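Local coordinates for probable amidase (Thermus thermophilus, PDB 2DC0), which is a probable amidase, a member of the amidase family built around a large mixed beta-sheet flanked by helices, at residues Y282-T286 against R378-T383; L199-T203 against L288-A293. One frame throughout, in Å; residues are numbered along the deposited sequence.

Interaction 1. Residues Y282-T286 against R378-T383; sequences YEVYT and REAFIT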
loop_
_atom_site.group_PDB
_atom_site.type_symbol
_atom_site.label_atom_id
_atom_site.label_comp_id
_atom_site.label_asym_id
_atom_site.label_seq_id
_atom_site.Cartn_x
_atom_site.Cartn_y
_atom_site.Cartn_z
ATOM N N TYR A 282 -11.705 11.144 1.513
ATOM C CA TYR A 282 -12.151 11.932 0.375
ATOM C C TYR A 282 -11.122 13.025 0.041
ATOM O O TYR A 282 -10.684 13.146 -1.108
ATOM C CB TYR A 282 -13.503 12.568 0.692
ATOM C CG TYR A 282 -14.015 13.458 -0.403
ATOM C CD1 TYR A 282 -14.496 12.921 -1.593
ATOM C CD2 TYR A 282 -14.017 14.845 -0.250
ATOM C CE1 TYR A 282 -14.973 13.741 -2.602
ATOM C CE2 TYR A 282 -14.489 15.675 -1.254
ATOM C CZ TYR A 282 -14.969 15.116 -2.426
ATOM O OH TYR A 282 -15.466 15.933 -3.415
ATOM N N GLU A 283 -10.738 13.806 1.050
ATOM C CA GLU A 283 -9.761 14.889 0.882
ATOM C C GLU A 283 -8.394 14.358 0.442
ATOM O O GLU A 283 -7.763 14.933 -0.442
ATOM C CB GLU A 283 -9.566 15.664 2.190
ATOM C CG GLU A 283 -10.810 16.216 2.855
ATOM C CD GLU A 283 -10.514 16.744 4.267
ATOM O OE1 GLU A 283 -9.760 17.742 4.393
ATOM O OE2 GLU A 283 -11.020 16.150 5.253
ATOM N N VAL A 284 -7.938 13.274 1.071
ATOM C CA VAL A 284 -6.647 12.676 0.740
ATOM C C VAL A 284 -6.600 12.310 -0.739
ATOM O O VAL A 284 -5.668 12.680 -1.457
ATOM C CB VAL A 284 -6.373 11.392 1.579
ATOM C CG1 VAL A 284 -5.101 10.704 1.090
ATOM C CG2 VAL A 284 -6.228 11.747 3.054
ATOM N N TYR A 285 -7.619 11.583 -1.184
ATOM C CA TYR A 285 -7.725 11.155 -2.574
ATOM C C TYR A 285 -7.714 12.360 -3.513
ATOM O O TYR A 285 -6.948 12.421 -4.481
ATOM C CB TYR A 285 -9.028 10.367 -2.786
ATOM C CG TYR A 285 -9.353 10.139 -4.244
ATOM C CD1 TYR A 285 -8.780 9.083 -4.954
ATOM C CD2 TYR A 285 -10.157 11.043 -4.943
ATOM C CE1 TYR A 285 -8.995 8.945 -6.326
ATOM C CE2 TYR A 285 -10.373 10.911 -6.311
ATOM C CZ TYR A 285 -9.785 9.866 -6.996
ATOM O OH TYR A 285 -9.938 9.770 -8.359
ATOM N N THR A 286 -8.584 13.315 -3.221
ATOM C CA THR A 286 -8.703 14.510 -4.042
ATOM C C THR A 286 -7.384 15.258 -4.235
ATOM O O THR A 286 -6.995 15.557 -5.364
ATOM C CB THR A 286 -9.748 15.456 -3.450
ATOM O OG1 THR A 286 -11.011 14.785 -3.415
ATOM C CG2 THR A 286 -9.877 16.723 -4.298
ATOM N N ARG A 378 -20.360 15.219 -6.546
ATOM C CA ARG A 378 -19.057 14.564 -6.549
ATOM C C ARG A 378 -18.783 13.753 -5.293
ATOM O O ARG A 378 -18.485 12.564 -5.375
ATOM C CB ARG A 378 -17.930 15.585 -6.749
ATOM C CG ARG A 378 -16.530 14.958 -6.722
ATOM C CD ARG A 378 -15.458 15.909 -7.253
ATOM N NE ARG A 378 -14.154 15.259 -7.349
ATOM C CZ ARG A 378 -13.291 15.148 -6.343
ATOM N NH1 ARG A 378 -13.579 15.653 -5.153
ATOM N NH2 ARG A 378 -12.139 14.521 -6.519
ATOM N N GLU A 379 -18.890 14.391 -4.132
ATOM C CA GLU A 379 -18.619 13.697 -2.882
ATOM C C GLU A 379 -19.595 12.550 -2.630
ATOM O O GLU A 379 -19.215 11.524 -2.073
ATOM C CB GLU A 379 -18.622 14.686 -1.703
ATOM C CG GLU A 379 -18.287 14.042 -0.354
ATOM C CD GLU A 379 -17.844 15.051 0.700
ATOM O OE1 GLU A 379 -18.451 16.139 0.784
ATOM O OE2 GLU A 379 -16.896 14.746 1.456
ATOM N N ALA A 380 -20.848 12.709 -3.042
ATOM C CA ALA A 380 -21.822 11.640 -2.843
ATOM C C ALA A 380 -21.517 10.417 -3.721
ATOM O O ALA A 380 -21.617 9.277 -3.259
ATOM C CB ALA A 380 -23.232 12.147 -3.138
ATOM N N PHE A 381 -21.121 10.662 -4.969
ATOM C CA PHE A 381 -20.850 9.592 -5.936
ATOM C C PHE A 381 -19.419 9.106 -6.124
ATOM O O PHE A 381 -19.179 8.198 -6.923
ATOM C CB PHE A 381 -21.376 9.993 -7.311
ATOM C CG PHE A 381 -22.867 9.944 -7.428
ATOM C CD1 PHE A 381 -23.521 8.732 -7.615
ATOM C CD2 PHE A 381 -23.618 11.113 -7.371
ATOM C CE1 PHE A 381 -24.907 8.681 -7.746
ATOM C CE2 PHE A 381 -25.002 11.079 -7.501
ATOM C CZ PHE A 381 -25.650 9.860 -7.690
ATOM N N ILE A 382 -18.440 9.698 -5.489
ATOM C CA ILE A 382 -17.064 9.226 -5.568
ATOM C C ILE A 382 -16.568 8.630 -4.248
ATOM O O ILE A 382 -15.690 7.765 -4.235
ATOM C CB ILE A 382 -16.125 10.379 -6.030
ATOM C CG1 ILE A 382 -14.908 9.812 -6.749
ATOM C CG2 ILE A 382 -15.691 11.221 -4.841
ATOM C CD1 ILE A 382 -15.221 9.212 -8.094
ATOM N N THR A 383 -17.152 9.073 -3.139
ATOM C CA THR A 383 -16.741 8.591 -1.822
ATOM C C THR A 383 -16.830 7.078 -1.630
ATOM O O THR A 383 -15.973 6.486 -0.971
ATOM C CB THR A 383 -17.560 9.265 -0.699
ATOM O OG1 THR A 383 -17.421 10.689 -0.793
ATOM C CG2 THR A 383 -17.062 8.816 0.666
#

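Interaction 2. Residues L199-T203 against L288-A293; sequences LSRST and LVRYEA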
loop_
_atom_site.group_PDB
_atom_site.type_symbol
_atom_site.label_atom_id
_atom_site.label_comp_id
_atom_site.label_asym_id
_atom_site.label_seq_id
_atom_site.Cartn_x
_atom_site.Cartn_y
_atom_site.Cartn_z
ATOM N N LEU A 199 -3.722 9.982 -15.510
ATOM C CA LEU A 199 -4.434 11.006 -14.757
ATOM C C LEU A 199 -3.594 11.090 -13.487
ATOM O O LEU A 199 -2.937 12.093 -13.220
ATOM C CB LEU A 199 -5.859 10.568 -14.420
ATOM C CG LEU A 199 -6.666 11.555 -13.561
ATOM C CD1 LEU A 199 -6.805 12.899 -14.266
ATOM C CD2 LEU A 199 -8.046 10.960 -13.281
ATOM N N SER A 200 -3.617 10.007 -12.722
ATOM C CA SER A 200 -2.837 9.881 -11.502
ATOM C C SER A 200 -2.079 8.568 -11.665
ATOM O O SER A 200 -2.649 7.497 -11.486
ATOM C CB SER A 200 -3.754 9.799 -10.284
ATOM O OG SER A 200 -3.015 9.450 -9.125
ATOM N N ARG A 201 -0.800 8.648 -12.017
ATOM C CA ARG A 201 -0.003 7.447 -12.220
ATOM C C ARG A 201 0.009 6.460 -11.057
ATOM O O ARG A 201 0.071 5.257 -11.285
ATOM C CB ARG A 201 1.438 7.822 -12.572
ATOM C CG ARG A 201 1.614 8.464 -13.945
ATOM C CD ARG A 201 3.030 8.998 -14.094
ATOM N NE ARG A 201 4.024 7.945 -13.904
ATOM C CZ ARG A 201 5.279 8.161 -13.518
ATOM N NH1 ARG A 201 5.698 9.400 -13.277
ATOM N NH2 ARG A 201 6.114 7.141 -13.371
ATOM N N SER A 202 -0.048 6.947 -9.818
ATOM C CA SER A 202 -0.011 6.043 -8.669
ATOM C C SER A 202 -1.395 5.592 -8.217
ATOM O O SER A 202 -1.528 4.885 -7.216
ATOM C CB SER A 202 0.725 6.697 -7.491
ATOM O OG SER A 202 -0.013 7.774 -6.946
ATOM N N THR A 203 -2.424 5.983 -8.962
ATOM C CA THR A 203 -3.783 5.609 -8.605
ATOM C C THR A 203 -4.611 5.106 -9.788
ATOM O O THR A 203 -5.674 4.504 -9.589
ATOM C CB THR A 203 -4.509 6.798 -7.945
ATOM O OG1 THR A 203 -3.679 7.340 -6.908
ATOM C CG2 THR A 203 -5.820 6.346 -7.337
ATOM N N LEU A 288 -4.247 14.188 -3.653
ATOM C CA LEU A 288 -3.248 13.350 -4.289
ATOM C C LEU A 288 -3.446 13.268 -5.802
ATOM O O LEU A 288 -2.508 13.480 -6.565
ATOM C CB LEU A 288 -3.275 11.948 -3.664
ATOM C CG LEU A 288 -2.039 11.086 -3.939
ATOM C CD1 LEU A 288 -1.925 9.960 -2.916
ATOM C CD2 LEU A 288 -2.133 10.535 -5.350
ATOM N N VAL A 289 -4.671 12.974 -6.230
ATOM C CA VAL A 289 -4.986 12.857 -7.648
ATOM C C VAL A 289 -4.890 14.190 -8.399
ATOM O O VAL A 289 -4.284 14.259 -9.467
ATOM C CB VAL A 289 -6.402 12.241 -7.842
ATOM C CG1 VAL A 289 -6.869 12.404 -9.295
ATOM C CG2 VAL A 289 -6.362 10.747 -7.485
ATOM N N ARG A 290 -5.488 15.246 -7.856
ATOM C CA ARG A 290 -5.432 16.547 -8.528
ATOM C C ARG A 290 -3.996 17.036 -8.675
ATOM O O ARG A 290 -3.648 17.639 -9.692
ATOM C CB ARG A 290 -6.262 17.581 -7.769
ATOM C CG ARG A 290 -7.757 17.324 -7.885
ATOM C CD ARG A 290 -8.565 18.377 -7.171
ATOM N NE ARG A 290 -9.992 18.215 -7.417
ATOM C CZ ARG A 290 -10.936 18.912 -6.797
ATOM N NH1 ARG A 290 -10.597 19.819 -5.890
ATOM N NH2 ARG A 290 -12.215 18.701 -7.084
ATOM N N TYR A 291 -3.163 16.775 -7.669
ATOM C CA TYR A 291 -1.768 17.192 -7.733
ATOM C C TYR A 291 -1.075 16.502 -8.902
ATOM O O TYR A 291 -0.427 17.160 -9.720
ATOM C CB TYR A 291 -1.020 16.841 -6.444
ATOM C CG TYR A 291 0.445 17.244 -6.475
ATOM C CD1 TYR A 291 0.841 18.535 -6.122
ATOM C CD2 TYR A 291 1.429 16.348 -6.897
ATOM C CE1 TYR A 291 2.181 18.929 -6.191
ATOM C CE2 TYR A 291 2.774 16.729 -6.969
ATOM C CZ TYR A 291 3.137 18.023 -6.615
ATOM O OH TYR A 291 4.453 18.409 -6.691
ATOM N N GLU A 292 -1.204 15.178 -8.979
ATOM C CA GLU A 292 -0.566 14.420 -10.056
ATOM C C GLU A 292 -1.153 14.769 -11.419
ATOM O O GLU A 292 -0.413 14.917 -12.394
ATOM C CB GLU A 292 -0.687 12.899 -9.819
ATOM C CG GLU A 292 0.044 12.385 -8.572
ATOM C CD GLU A 292 0.126 10.853 -8.498
ATOM O OE1 GLU A 292 -0.554 10.159 -9.281
ATOM O OE2 GLU A 292 0.874 10.343 -7.639
ATOM N N ALA A 293 -2.477 14.908 -11.484
ATOM C CA ALA A 293 -3.146 15.224 -12.743
ATOM C C ALA A 293 -2.736 16.595 -13.273
ATOM O O ALA A 293 -2.535 16.774 -14.478
ATOM C CB ALA A 293 -4.661 15.165 -12.561
#

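Interaction 1. Residues Y282-T286 against R378-T383
Y282 and T383 bring the backbones closest, 6.1 Å between their CA atoms, where the helical segments 282-286 and 378-382 run almost perpendicular (94°) with axes 11.9 Å apart. In this amidase-family fold of a mixed sheet covered by helices, the spacing is filled mainly by the Y282 ring. Its CG stands anti to the backbone N (chi1 177°), which carries the ring across to the shorter helix. E379 lies over one ring face: its CG makes a CH-pi contact 4.0 Å from the Y282 centroid, and OE2 of E379 sits above the same face, displaced to the rim. Over the opposite face, above the centre, is T286 OG1. At the edge, near the ring plane, CG2 of I382 packs 3.4 Å from CE1 of Y282.

R378 reaches the other helix with its chain extended from CG to NE. Its NH1 donates to T286 OG1 at 3.2 Å, with the acceptor in the guanidinium plane, while NH2 adds a weak bond to the same oxygen. NH1 also makes a weak, bent bond (123° at hydrogen) to OH of Y282. T286 OG1 in turn donates to Y282 O at 2.8 Å, placed above that carbonyl plane.

Interaction 2. Residues L199-T203 against L288-A293
S200 and S202 both grip the carboxylate of E292 through hydrogen bonds. OG of S200 donates to OE1 of E292 at 2.6 Å, arriving from above the carboxylate plane. The backbone N of S202 gives the same OE1 a nearly straight bond (173°, 3.3 Å) on its syn lone pair. OG of S202 donates to OE2 of E292 at 2.8 Å, on the syn side but tilted out of plane. That hydroxyl sits between the backbone N and carbonyl carbon of S202 (chi1 69°), a rotation that turns it toward the helix. Y327 OH also bonds OE2, so both oxygens of this buried carboxylate are engaged and its rotation is restrained; the several donors would be expected to stabilise its negative charge. A second shell holds the serines: T203 OG1 donates to OG of S200, and R334 bonds OG of S202.

The contact fastens the loop between strands 182-185 and 206-210 of the central mixed sheet to helix 281-296. R201 of this loop forms a salt bridge with D329 of the second subunit.

Van der Waals packing borders the carboxylate. CD2 of L288 lies 3.9 Å from T203 OG1, and CG2 of V289 meets CB of S200. At the far end, apolar CD1 of L199 rests 3.6 Å from CB of A293, while CA of A293 makes a bent C-H...O contact with L199 O, 3.2 Å from CA to O.

How the interactions relate
Helix 281-296 supplies one side of both contacts: residues 282-286 meet helix 377-382 in interaction 1, and residues 288-293 meet the loop 199-203 in interaction 2. Their centres are 14 Å apart, and two packing contacts join them directly. R378 CZ lies 3.8 Å from R290 NH2, and Y285 CE1 is 4.2 Å from CG2 of T203. T168 is a further shared neighbour, touched by the side chains of Y285, L199, S200, T203 and V289. In sequence the four segments alternate, so the helix ties together portions of chain far apart on either side of it. Interaction 1 is partly buried, without contact to another chain; interaction 2 is buried and adjoins the second subunit.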